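Local coordinates for protein endoglucanase (Humicola insolens, PDB 1DYS) that cleaves internal beta-1,4-glucosidic linkages of cellulose as a family 6 glycoside hydrolase that takes part in the recycling of plant biomass, at residues 34-37 against 38-41; 147-150 against 151-154; 165-168 against 169-173; 274-278 against 279-283. All blocks are in the same frame, centred on the assembly; numbering follows the deposited sequence.

Contact 1: residues 34-37 against 38-41; sequences QTNA and AKVK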
ATOM      1  N   GLN A  34     -18.003  19.997  22.155  1.00 25.22           N
ATOM      2  CA  GLN A  34     -19.250  19.617  21.510  1.00 22.75           C
ATOM      3  C   GLN A  34     -19.387  20.265  20.133  1.00 22.82           C
ATOM      4  O   GLN A  34     -20.011  19.659  19.253  1.00 26.92           O
ATOM      5  CB  GLN A  34     -20.469  20.101  22.306  1.00 31.62           C
ATOM      6  CG  GLN A  34     -21.133  19.019  23.119  1.00 39.47           C
ATOM      7  CD  GLN A  34     -20.164  18.416  24.119  1.00 45.04           C
ATOM      8  OE1 GLN A  34     -20.033  17.206  24.264  1.00 50.64           O
ATOM      9  NE2 GLN A  34     -19.449  19.295  24.821  1.00 52.85           N
ATOM     10  N   THR A  35     -18.883  21.480  20.027  1.00 20.80           N
ATOM     11  CA  THR A  35     -18.970  22.252  18.796  1.00 21.60           C
ATOM     12  C   THR A  35     -18.288  21.515  17.646  1.00 18.34           C
ATOM     13  O   THR A  35     -18.874  21.352  16.571  1.00 20.03           O
ATOM     14  CB  THR A  35     -18.380  23.657  18.944  1.00 27.01           C
ATOM     15  OG1 THR A  35     -19.254  24.416  19.812  1.00 28.82           O
ATOM     16  CG2 THR A  35     -18.317  24.375  17.604  1.00 27.13           C
ATOM     17  N   ASN A  36     -17.064  21.065  17.877  1.00 20.66           N
ATOM     18  CA  ASN A  36     -16.410  20.295  16.792  1.00 15.84           C
ATOM     19  C   ASN A  36     -16.925  18.881  16.698  1.00 21.68           C
ATOM     20  O   ASN A  36     -16.891  18.313  15.580  1.00 20.93           O
ATOM     21  CB  ASN A  36     -14.893  20.386  16.943  1.00 20.04           C
ATOM     22  CG  ASN A  36     -14.307  21.692  16.502  1.00 21.52           C
ATOM     23  OD1 ASN A  36     -14.468  22.170  15.372  1.00 20.71           O
ATOM     24  ND2 ASN A  36     -13.497  22.354  17.355  1.00 21.89           N
ATOM     25  N   ALA A  37     -17.430  18.251  17.752  1.00 19.31           N
ATOM     26  CA  ALA A  37     -18.001  16.912  17.646  1.00 16.22           C
ATOM     27  C   ALA A  37     -19.216  16.957  16.715  1.00 22.25           C
ATOM     28  O   ALA A  37     -19.425  16.078  15.886  1.00 20.26           O
ATOM     29  CB  ALA A  37     -18.438  16.404  19.022  1.00 22.22           C
ATOM     30  N   ALA A  38     -19.985  18.032  16.828  1.00 19.54           N
ATOM     31  CA  ALA A  38     -21.181  18.248  16.022  1.00 16.76           C
ATOM     32  C   ALA A  38     -20.800  18.480  14.556  1.00 21.41           C
ATOM     33  O   ALA A  38     -21.516  18.024  13.664  1.00 20.71           O
ATOM     34  CB  ALA A  38     -21.929  19.466  16.557  1.00 18.76           C
ATOM     35  N   LYS A  39     -19.692  19.188  14.358  1.00 18.20           N
ATOM     36  CA  LYS A  39     -19.200  19.384  12.976  1.00 16.71           C
ATOM     37  C   LYS A  39     -18.802  18.022  12.391  1.00 18.03           C
ATOM     38  O   LYS A  39     -19.092  17.831  11.188  1.00 16.49           O
ATOM     39  CB  LYS A  39     -18.006  20.337  13.088  1.00 15.79           C
ATOM     40  CG  LYS A  39     -18.429  21.783  13.160  1.00 15.84           C
ATOM     41  CD  LYS A  39     -17.413  22.746  13.721  1.00 24.79           C
ATOM     42  CE  LYS A  39     -16.362  23.176  12.723  1.00 23.47           C
ATOM     43  NZ  LYS A  39     -15.319  24.032  13.401  1.00 25.57           N
ATOM     44  N   VAL A  40     -18.139  17.158  13.143  1.00 18.40           N
ATOM     45  CA  VAL A  40     -17.832  15.818  12.631  1.00 16.71           C
ATOM     46  C   VAL A  40     -19.113  15.079  12.257  1.00 18.50           C
ATOM     47  O   VAL A  40     -19.237  14.483  11.175  1.00 17.77           O
ATOM     48  CB  VAL A  40     -16.962  14.998  13.609  1.00 13.77           C
ATOM     49  CG1 VAL A  40     -16.712  13.612  13.003  1.00 18.12           C
ATOM     50  CG2 VAL A  40     -15.620  15.689  13.872  1.00 17.94           C
ATOM     51  N   LYS A  41     -20.130  15.086  13.156  1.00 18.92           N
ATOM     52  CA  LYS A  41     -21.390  14.392  12.826  1.00 22.78           C
ATOM     53  C   LYS A  41     -22.059  14.959  11.581  1.00 21.74           C
ATOM     54  O   LYS A  41     -22.676  14.228  10.803  1.00 18.77           O
ATOM     55  CB  LYS A  41     -22.338  14.408  14.040  1.00 23.98           C
ATOM     56  CG  LYS A  41     -23.397  13.306  13.959  1.00 21.98           C
ATOM     57  CD  LYS A  41     -23.794  12.860  15.367  1.00 32.46           C
ATOM     58  CE  LYS A  41     -25.290  12.956  15.577  1.00 40.42           C
ATOM     59  NZ  LYS A  41     -26.057  11.875  14.908  1.00 45.05           N
TER
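N36 and K39 join in a local side-chain hydrogen bond, three residues apart on one face of the opening turns of helix 34-46, a helix packed against helices 15-29 and 332-340. The alpha-helical frame is given by successive i to i+4 backbone bonds: A38 N donates to Q34 O, K39 N to T35 O, V40 N to N36 O and K41 N to A37 O. Within that series the bond from V40 N to N36 O measures 3.0 Å.

The N36 and K39 side chains run alongside each other and point the same way. K39 NZ lies 2.8 Å from N36 OD1, with a C=O...N angle of 158° and the ammonium tilted somewhat from the amide plane. The lysine gets there by a bend in mid-chain: chi3 of 81° folds CE and NZ back toward the asparagine, while K39 CD passes 3.5 Å from T35 O. The N36 amide is gripped from both ends, since its ND2 donates to D33 OD2, and this pairing fixes which way the amide is turned. NZ also makes a weak hydrogen bond to T339 O, a link to helix 332-340. A methionine at K39 would probably leave N36 OD1 without its donor and remove that weak tie to the neighbouring helix.

V40, on the buried side, faces R25 and F28 of helix 15-29 as well as T339. Its CG1 is anti to the backbone N (chi1 179°), which leaves V40 CG2 beside that nitrogen and 3.4 Å from N36 O.

Contact 2: residues 147-150 against 151-154; sequences GTSA and FCRN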
ATOM      1  N   GLY A 147       5.508  14.049 -17.798  1.00 22.60           N
ATOM      2  CA  GLY A 147       6.337  12.909 -17.451  1.00 22.02           C
ATOM      3  C   GLY A 147       7.403  12.607 -18.500  1.00 22.12           C
ATOM      4  O   GLY A 147       7.090  11.873 -19.431  1.00 25.38           O
ATOM      5  N   THR A 148       8.619  13.094 -18.310  1.00 22.71           N
ATOM      6  CA  THR A 148       9.668  12.819 -19.305  1.00 22.82           C
ATOM      7  C   THR A 148      10.704  11.779 -18.916  1.00 27.70           C
ATOM      8  O   THR A 148      11.650  11.540 -19.683  1.00 24.98           O
ATOM      9  CB  THR A 148      10.453  14.114 -19.605  1.00 26.91           C
ATOM     10  OG1 THR A 148      10.996  14.583 -18.370  1.00 32.28           O
ATOM     11  CG2 THR A 148       9.550  15.168 -20.232  1.00 25.46           C
ATOM     12  N   SER A 149      10.552  11.173 -17.745  1.00 24.08           N
ATOM     13  CA  SER A 149      11.485  10.129 -17.321  1.00 21.87           C
ATOM     14  C   SER A 149      11.313   8.935 -18.239  1.00 21.61           C
ATOM     15  O   SER A 149      10.284   8.730 -18.908  1.00 22.03           O
ATOM     16  CB  SER A 149      11.160   9.743 -15.861  1.00 20.36           C
ATOM     17  OG  SER A 149       9.927   8.986 -15.924  1.00 23.85           O
ATOM     18  N   ALA A 150      12.342   8.099 -18.326  1.00 22.79           N
ATOM     19  CA  ALA A 150      12.303   6.891 -19.127  1.00 23.93           C
ATOM     20  C   ALA A 150      11.130   6.001 -18.754  1.00 22.88           C
ATOM     21  O   ALA A 150      10.396   5.527 -19.603  1.00 21.44           O
ATOM     22  CB  ALA A 150      13.623   6.143 -18.933  1.00 27.97           C
ATOM     23  N   PHE A 151      10.912   5.834 -17.445  1.00 23.42           N
ATOM     24  CA  PHE A 151       9.802   5.016 -16.989  1.00 16.87           C
ATOM     25  C   PHE A 151       8.446   5.505 -17.474  1.00 10.90           C
ATOM     26  O   PHE A 151       7.632   4.700 -17.934  1.00 20.09           O
ATOM     27  CB  PHE A 151       9.881   4.920 -15.464  1.00 18.22           C
ATOM     28  CG  PHE A 151       8.842   3.935 -14.941  1.00 18.83           C
ATOM     29  CD1 PHE A 151       8.997   2.583 -15.090  1.00 18.91           C
ATOM     30  CD2 PHE A 151       7.711   4.417 -14.305  1.00 21.05           C
ATOM     31  CE1 PHE A 151       8.070   1.693 -14.612  1.00 19.18           C
ATOM     32  CE2 PHE A 151       6.770   3.542 -13.798  1.00 20.98           C
ATOM     33  CZ  PHE A 151       6.933   2.178 -13.972  1.00 18.15           C
ATOM     34  N   CYS A 152       8.124   6.780 -17.336  1.00 16.28           N
ATOM     35  CA  CYS A 152       6.847   7.299 -17.838  1.00 15.15           C
ATOM     36  C   CYS A 152       6.694   7.227 -19.359  1.00 18.37           C
ATOM     37  O   CYS A 152       5.616   6.911 -19.900  1.00 20.83           O
ATOM     38  CB  CYS A 152       6.667   8.792 -17.517  1.00 21.04           C
ATOM     39  SG  CYS A 152       6.139   9.060 -15.805  1.00 18.91           S
ATOM     40  N   ARG A 153       7.799   7.543 -20.027  1.00 22.50           N
ATOM     41  CA  ARG A 153       7.781   7.539 -21.500  1.00 18.82           C
ATOM     42  C   ARG A 153       7.508   6.151 -22.036  1.00 19.45           C
ATOM     43  O   ARG A 153       6.793   5.936 -23.028  1.00 22.29           O
ATOM     44  CB  ARG A 153       9.120   8.111 -22.014  1.00 22.11           C
ATOM     45  CG  ARG A 153       9.244   9.613 -21.814  1.00 23.68           C
ATOM     46  CD  ARG A 153      10.389  10.223 -22.630  1.00 24.90           C
ATOM     47  NE  ARG A 153      11.715   9.927 -22.089  1.00 22.17           N
ATOM     48  CZ  ARG A 153      12.569   9.103 -22.715  1.00 19.83           C
ATOM     49  NH1 ARG A 153      12.247   8.535 -23.867  1.00 20.95           N
ATOM     50  NH2 ARG A 153      13.725   8.901 -22.117  1.00 23.59           N
ATOM     51  N   ASN A 154       8.017   5.138 -21.336  1.00 17.62           N
ATOM     52  CA  ASN A 154       7.785   3.752 -21.640  1.00 22.93           C
ATOM     53  C   ASN A 154       6.353   3.303 -21.376  1.00 23.27           C
ATOM     54  O   ASN A 154       5.969   2.260 -21.886  1.00 27.40           O
ATOM     55  CB  ASN A 154       8.682   2.852 -20.766  1.00 31.91           C
ATOM     56  CG  ASN A 154       9.781   2.259 -21.621  1.00 40.14           C
ATOM     57  OD1 ASN A 154       9.499   1.389 -22.448  1.00 39.02           O
ATOM     58  ND2 ASN A 154      10.995   2.738 -21.409  1.00 45.43           N
TER
HETATM   59  O   HOH W   1      14.598  10.810 -19.919  1.00 32.90           O
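S149 is the N-cap of helix 150-169, and its hydroxyl reaches into the first turn to meet the backbone of C152. S149 OG accepts from C152 N at 3.2 Å, and the N-H...O angle of 171° makes the bond almost straight. A chi1 of 73° places OG between the serine's own backbone N and carbonyl carbon, the setting that lets it occupy the place of a preceding-turn carbonyl. S149 OG also lies 3.8 Å from C152 SG.

Beyond the cap the regular helical pattern takes over: R153 N donates to S149 O at 3.0 Å, and N154 N to A150 O. The N154 side chain adds a weak bond from N154 ND2 to that same A150 O, at 3.4 Å. The segment thus forms the passage from the loop after helix 140-146 into the long helix 150-169. C152 ties this first turn covalently to C93 through a disulfide, and F151 packs against D90 and C93, with its side chain about 8 Å from that of D92, the probable proton donor.

R153 turns back over the start of the helix toward the loop. Bent at chi3, its chain brings R153 NE to 2.9 Å from T148 O. The carbonyl oxygen lies in the guanidinium plane, at its edge, yet the donor stands well above the plane of the carbonyl itself. One face of the guanidinium rests over A150 CA, which is 3.9 Å from R153 NH2. A water bridges the remaining span, donating to T148 O at 3.0 Å and accepting from R153 NH2 at 3.0 Å.

Contact 3: residues 165-168 against 169-173; sequences YAIS and QLQAS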
ATOM      1  N   TYR A 165      -9.698   2.408 -22.972  1.00 17.68           N
ATOM      2  CA  TYR A 165     -10.456   1.205 -22.743  1.00 14.10           C
ATOM      3  C   TYR A 165     -11.488   1.378 -21.624  1.00 17.53           C
ATOM      4  O   TYR A 165     -12.645   0.974 -21.780  1.00 19.89           O
ATOM      5  CB  TYR A 165      -9.546  -0.006 -22.451  1.00 12.38           C
ATOM      6  CG  TYR A 165     -10.354  -1.269 -22.247  1.00 17.60           C
ATOM      7  CD1 TYR A 165     -10.740  -2.000 -23.387  1.00 19.80           C
ATOM      8  CD2 TYR A 165     -10.752  -1.774 -21.031  1.00 18.96           C
ATOM      9  CE1 TYR A 165     -11.500  -3.138 -23.257  1.00 20.15           C
ATOM     10  CE2 TYR A 165     -11.524  -2.909 -20.902  1.00 20.01           C
ATOM     11  CZ  TYR A 165     -11.895  -3.614 -22.031  1.00 17.49           C
ATOM     12  OH  TYR A 165     -12.642  -4.758 -21.945  1.00 21.23           O
ATOM     13  N   ALA A 166     -11.051   2.058 -20.565  1.00 16.23           N
ATOM     14  CA  ALA A 166     -11.994   2.300 -19.463  1.00 16.91           C
ATOM     15  C   ALA A 166     -13.158   3.196 -19.911  1.00 15.92           C
ATOM     16  O   ALA A 166     -14.294   2.815 -19.592  1.00 16.18           O
ATOM     17  CB  ALA A 166     -11.164   2.947 -18.360  1.00 15.30           C
ATOM     18  N   ILE A 167     -12.892   4.228 -20.708  1.00 16.04           N
ATOM     19  CA  ILE A 167     -13.976   5.071 -21.207  1.00 16.03           C
ATOM     20  C   ILE A 167     -14.880   4.213 -22.086  1.00 17.37           C
ATOM     21  O   ILE A 167     -16.098   4.294 -21.984  1.00 16.76           O
ATOM     22  CB  ILE A 167     -13.435   6.246 -22.032  1.00 14.55           C
ATOM     23  CG1 ILE A 167     -12.601   7.185 -21.130  1.00 20.02           C
ATOM     24  CG2 ILE A 167     -14.524   7.078 -22.704  1.00 16.28           C
ATOM     25  CD1 ILE A 167     -11.738   8.197 -21.852  1.00 18.04           C
ATOM     26  N   SER A 168     -14.244   3.438 -22.985  1.00 19.53           N
ATOM     27  CA  SER A 168     -15.053   2.616 -23.904  1.00 21.13           C
ATOM     28  C   SER A 168     -15.993   1.678 -23.184  1.00 19.30           C
ATOM     29  O   SER A 168     -17.074   1.341 -23.705  1.00 19.82           O
ATOM     30  CB  SER A 168     -14.165   1.827 -24.876  1.00 21.41           C
ATOM     31  OG  SER A 168     -13.533   0.650 -24.367  1.00 20.79           O
ATOM     32  N   GLN A 169     -15.607   1.133 -22.029  1.00 15.41           N
ATOM     33  CA  GLN A 169     -16.454   0.194 -21.322  1.00 14.97           C
ATOM     34  C   GLN A 169     -17.516   0.795 -20.406  1.00 15.50           C
ATOM     35  O   GLN A 169     -18.327   0.044 -19.865  1.00 17.12           O
ATOM     36  CB  GLN A 169     -15.599  -0.725 -20.422  1.00 16.43           C
ATOM     37  CG  GLN A 169     -14.815  -1.754 -21.245  1.00 18.51           C
ATOM     38  CD  GLN A 169     -15.788  -2.873 -21.586  1.00 17.43           C
ATOM     39  OE1 GLN A 169     -16.443  -3.474 -20.719  1.00 21.30           O
ATOM     40  NE2 GLN A 169     -15.960  -3.100 -22.879  1.00 18.42           N
ATOM     41  N   LEU A 170     -17.509   2.105 -20.206  1.00 16.44           N
ATOM     42  CA  LEU A 170     -18.394   2.759 -19.265  1.00 18.88           C
ATOM     43  C   LEU A 170     -19.323   3.767 -19.909  1.00 19.41           C
ATOM     44  O   LEU A 170     -19.539   4.877 -19.414  1.00 18.95           O
ATOM     45  CB  LEU A 170     -17.515   3.470 -18.196  1.00 16.72           C
ATOM     46  CG  LEU A 170     -16.760   2.440 -17.339  1.00 12.75           C
ATOM     47  CD1 LEU A 170     -15.681   3.155 -16.502  1.00 12.96           C
ATOM     48  CD2 LEU A 170     -17.646   1.647 -16.411  1.00 15.61           C
ATOM     49  N   GLN A 171     -19.814   3.428 -21.116  1.00 18.55           N
ATOM     50  CA  GLN A 171     -20.770   4.323 -21.776  1.00 18.48           C
ATOM     51  C   GLN A 171     -22.190   3.880 -21.419  1.00 20.27           C
ATOM     52  O   GLN A 171     -22.575   2.765 -21.782  1.00 22.91           O
ATOM     53  CB  GLN A 171     -20.581   4.218 -23.284  1.00 18.70           C
ATOM     54  CG  GLN A 171     -19.278   4.670 -23.863  1.00 20.71           C
ATOM     55  CD  GLN A 171     -18.984   6.148 -23.667  1.00 28.28           C
ATOM     56  OE1 GLN A 171     -19.710   7.008 -24.164  1.00 26.82           O
ATOM     57  NE2 GLN A 171     -17.910   6.421 -22.948  1.00 18.32           N
ATOM     58  N   ALA A 172     -22.949   4.695 -20.704  1.00 22.62           N
ATOM     59  CA  ALA A 172     -24.331   4.363 -20.344  1.00 18.98           C
ATOM     60  C   ALA A 172     -25.025   5.654 -19.917  1.00 23.47           C
ATOM     61  O   ALA A 172     -24.316   6.582 -19.500  1.00 22.25           O
ATOM     62  CB  ALA A 172     -24.396   3.349 -19.229  1.00 19.85           C
ATOM     63  N   SER A 173     -26.344   5.778 -20.028  1.00 21.36           N
ATOM     64  CA  SER A 173     -26.963   7.043 -19.644  1.00 25.83           C
ATOM     65  C   SER A 173     -26.916   7.341 -18.153  1.00 24.83           C
ATOM     66  O   SER A 173     -27.142   8.501 -17.795  1.00 22.13           O
ATOM     67  CB  SER A 173     -28.414   7.047 -20.143  1.00 23.74           C
ATOM     68  OG  SER A 173     -29.213   6.196 -19.353  1.00 29.00           O
TER
HETATM   69  O   HOH W   2     -19.676   0.874 -22.656  1.00 17.51           O
HETATM   70  O   HOH W   3     -14.554  -1.769 -25.223  1.00 24.40           O
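The aliphatic contact is a CH-pi interaction: Q169 CG sits over one face of the Y165 ring, 3.9 Å from its centroid and 28° off the ring normal. The two side chains run alongside each other, ring and amide planes only 10° apart, while Y165 OH bonds to N118 OD1 of helix 108-126.

Among the hydrogen bonds, Y165 O takes two donors, Q169 N at 3.0 Å and S168 OG at 2.8 Å. I167 O is gripped from opposite faces of its plane, by L170 N and by Q171 NE2. The bond from Q171 NE2 to I167 O is 3.0 Å long and nearly straight at 173°, with the oxygen in the glutamine's amide plane; the other end, OE1, accepts from K212 N. Exchanging Q171 for a leucine would probably cost I167 O one donor and leave K212 N without this acceptor.

Water-mediated links complete the set: one water donates to S168 O and accepts from Q171 N, another joins S168 OG to Q169 NE2.

These contacts lie where helix 150-169 gives way to the loop leading to strand 175-180, as in a beta-alpha-beta crossover, here between parallel neighbours 132-136 and 175-180 of the family 6 barrel-like fold.

Contact 4: residues 274-278 against 279-283; sequences GARSE and WGQWC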
ATOM      1  N   GLY A 274      -0.510  30.327   4.100  1.00 27.43           N
ATOM      2  CA  GLY A 274       0.837  29.901   4.424  1.00 28.98           C
ATOM      3  C   GLY A 274       1.115  28.441   4.593  1.00 27.96           C
ATOM      4  O   GLY A 274       2.202  28.013   5.034  1.00 28.77           O
ATOM      5  N   ALA A 275       0.157  27.607   4.194  1.00 20.25           N
ATOM      6  CA  ALA A 275       0.361  26.165   4.385  1.00 21.95           C
ATOM      7  C   ALA A 275       1.431  25.630   3.462  1.00 24.84           C
ATOM      8  O   ALA A 275       2.064  24.621   3.794  1.00 25.22           O
ATOM      9  CB  ALA A 275      -0.947  25.408   4.224  1.00 20.57           C
ATOM     10  N   ARG A 276       1.595  26.206   2.277  1.00 24.15           N
ATOM     11  CA  ARG A 276       2.608  25.677   1.366  1.00 23.88           C
ATOM     12  C   ARG A 276       3.530  26.797   0.898  1.00 22.10           C
ATOM     13  O   ARG A 276       3.017  27.873   0.662  1.00 24.86           O
ATOM     14  CB  ARG A 276       1.869  25.162   0.120  1.00 20.86           C
ATOM     15  CG  ARG A 276       1.119  23.862   0.386  1.00 21.98           C
ATOM     16  CD  ARG A 276       0.715  23.252  -0.940  1.00 23.38           C
ATOM     17  NE  ARG A 276      -0.506  23.860  -1.449  1.00 20.58           N
ATOM     18  CZ  ARG A 276      -1.219  23.280  -2.425  1.00 27.48           C
ATOM     19  NH1 ARG A 276      -0.807  22.143  -2.965  1.00 20.08           N
ATOM     20  NH2 ARG A 276      -2.315  23.900  -2.842  1.00 22.71           N
ATOM     21  N   SER A 277       4.828  26.543   0.732  1.00 24.83           N
ATOM     22  CA  SER A 277       5.720  27.549   0.175  1.00 22.06           C
ATOM     23  C   SER A 277       5.964  27.287  -1.295  1.00 28.83           C
ATOM     24  O   SER A 277       6.446  28.120  -2.072  1.00 29.56           O
ATOM     25  CB  SER A 277       7.047  27.546   0.963  1.00 30.69           C
ATOM     26  OG  SER A 277       7.525  26.215   1.072  1.00 35.22           O
ATOM     27  N   GLU A 278       5.612  26.073  -1.738  1.00 21.99           N
ATOM     28  CA  GLU A 278       5.756  25.645  -3.119  1.00 26.09           C
ATOM     29  C   GLU A 278       4.427  25.017  -3.540  1.00 21.55           C
ATOM     30  O   GLU A 278       3.860  24.246  -2.755  1.00 24.01           O
ATOM     31  CB  GLU A 278       6.888  24.642  -3.273  1.00 23.82           C
ATOM     32  CG  GLU A 278       8.200  24.952  -2.584  1.00 40.17           C
ATOM     33  CD  GLU A 278       9.345  25.260  -3.524  1.00 52.25           C
ATOM     34  OE1 GLU A 278       9.443  24.588  -4.572  1.00 56.27           O
ATOM     35  OE2 GLU A 278      10.155  26.170  -3.221  1.00 64.20           O
ATOM     36  N   TRP A 279       3.956  25.291  -4.756  1.00 21.94           N
ATOM     37  CA  TRP A 279       2.652  24.766  -5.156  1.00 16.41           C
ATOM     38  C   TRP A 279       2.622  23.251  -5.278  1.00 20.94           C
ATOM     39  O   TRP A 279       1.595  22.620  -5.062  1.00 21.93           O
ATOM     40  CB  TRP A 279       2.252  25.362  -6.500  1.00 20.36           C
ATOM     41  CG  TRP A 279       0.776  25.451  -6.765  1.00 20.26           C
ATOM     42  CD1 TRP A 279      -0.267  24.871  -6.102  1.00 23.25           C
ATOM     43  CD2 TRP A 279       0.209  26.255  -7.803  1.00 23.44           C
ATOM     44  NE1 TRP A 279      -1.450  25.262  -6.674  1.00 22.30           N
ATOM     45  CE2 TRP A 279      -1.188  26.110  -7.716  1.00 14.66           C
ATOM     46  CE3 TRP A 279       0.752  27.081  -8.800  1.00 21.31           C
ATOM     47  CZ2 TRP A 279      -2.036  26.748  -8.625  1.00 22.16           C
ATOM     48  CZ3 TRP A 279      -0.079  27.714  -9.696  1.00 20.85           C
ATOM     49  CH2 TRP A 279      -1.469  27.543  -9.591  1.00 22.45           C
ATOM     50  N   GLY A 280       3.767  22.635  -5.531  1.00 20.36           N
ATOM     51  CA  GLY A 280       3.821  21.183  -5.717  1.00 22.05           C
ATOM     52  C   GLY A 280       3.800  20.404  -4.417  1.00 24.17           C
ATOM     53  O   GLY A 280       3.747  19.169  -4.493  1.00 20.78           O
ATOM     54  N   GLN A 281       3.823  21.034  -3.259  1.00 22.02           N
ATOM     55  CA  GLN A 281       3.708  20.317  -1.980  1.00 17.94           C
ATOM     56  C   GLN A 281       2.357  19.609  -1.917  1.00 16.82           C
ATOM     57  O   GLN A 281       1.330  20.181  -2.293  1.00 23.09           O
ATOM     58  CB  GLN A 281       3.890  21.235  -0.776  1.00 22.30           C
ATOM     59  CG  GLN A 281       5.330  21.687  -0.530  1.00 29.03           C
ATOM     60  CD  GLN A 281       5.309  22.754   0.557  1.00 38.84           C
ATOM     61  OE1 GLN A 281       5.113  23.931   0.257  1.00 36.72           O
ATOM     62  NE2 GLN A 281       5.469  22.353   1.810  1.00 41.84           N
ATOM     63  N   TRP A 282       2.350  18.327  -1.529  1.00 19.27           N
ATOM     64  CA  TRP A 282       1.115  17.544  -1.554  1.00 19.52           C
ATOM     65  C   TRP A 282       0.810  16.663  -0.357  1.00 19.99           C
ATOM     66  O   TRP A 282      -0.318  16.134  -0.300  1.00 18.26           O
ATOM     67  CB  TRP A 282       1.196  16.568  -2.772  1.00 24.77           C
ATOM     68  CG  TRP A 282       2.428  15.715  -2.657  1.00 23.68           C
ATOM     69  CD1 TRP A 282       3.699  16.036  -3.071  1.00 22.06           C
ATOM     70  CD2 TRP A 282       2.532  14.415  -2.050  1.00 25.36           C
ATOM     71  NE1 TRP A 282       4.574  15.033  -2.734  1.00 30.20           N
ATOM     72  CE2 TRP A 282       3.875  14.019  -2.119  1.00 29.10           C
ATOM     73  CE3 TRP A 282       1.598  13.540  -1.489  1.00 24.71           C
ATOM     74  CZ2 TRP A 282       4.332  12.794  -1.625  1.00 25.73           C
ATOM     75  CZ3 TRP A 282       2.053  12.338  -0.980  1.00 23.84           C
ATOM     76  CH2 TRP A 282       3.405  11.959  -1.051  1.00 27.45           C
ATOM     77  N   CYS A 283       1.789  16.349   0.468  1.00 16.77           N
ATOM     78  CA  CYS A 283       1.593  15.362   1.524  1.00 16.10           C
ATOM     79  C   CYS A 283       1.126  15.974   2.824  1.00 17.58           C
ATOM     80  O   CYS A 283       1.844  16.774   3.419  1.00 20.39           O
ATOM     81  CB  CYS A 283       2.901  14.568   1.783  1.00 18.32           C
ATOM     82  SG  CYS A 283       2.606  13.231   2.972  1.00 15.79           S
TER
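R276 lays its aliphatic chain along Q281, the two side chains sliding past each other in opposite directions, with R276 CG 4.0 Å from Q281 CB. At its far end the guanidinium meets the backbone: R276 NH1 donates to Q281 O at 3.0 Å, and that oxygen lies at the edge of the guanidinium, close to its plane. The bend at chi3 (-82°) turns NH1 toward the carbonyl of Q281. One face lies beneath W279, whose CD1 is 4.0 Å from R276 NH2; with the planes 87° apart, the indole meets it by an edge and does not stack.

Q281 answers with its amide oxygen. Q281 OE1 accepts from S277 N at 2.7 Å, in the carbonyl plane, and from E278 N at 3.0 Å, while S277 OG contributes only a weak bond. These two backbone donors fix the amide's rotation. The chain reverses in a type I beta turn from E278 to Q281, closed by the 3.3 Å bond from Q281 N to E278 O.

The loop links the antiparallel strands 270-271 and 288-289 and carries W282, a probable substrate-binding residue, and C283, disulfide-bonded to C319. R276 NH1 also bonds to N222, another probable substrate contact, in the loop after strand 215-218. N224 OD1 accepts from both R276 NH2 and W279 NE1, and the W279 ring meets Y234 and W189, the latter just before helix 190-207.

In the fold
None of the four is wholly buried: contacts 1 and 3 are partly so, each packed against other helices, whereas contacts 2 and 4 lie at the surface. Contacts 2 and 3 share helix 150-169, at its beginning and its end, with centres 27 Å apart; the first relies on serine capping and an arginine, the second on glutamines and a tyrosine. Contact 1, on helix 34-46, lies on the other side of the chain's centre from both. Contact 4 alone involves no regular helix or strand, and its polar grip holds a turn near probable substrate-binding residues. Contacts 2 and 4 each include a disulfide cysteine; contacts 1 and 3 lie away from the catalytic and substrate-binding residues.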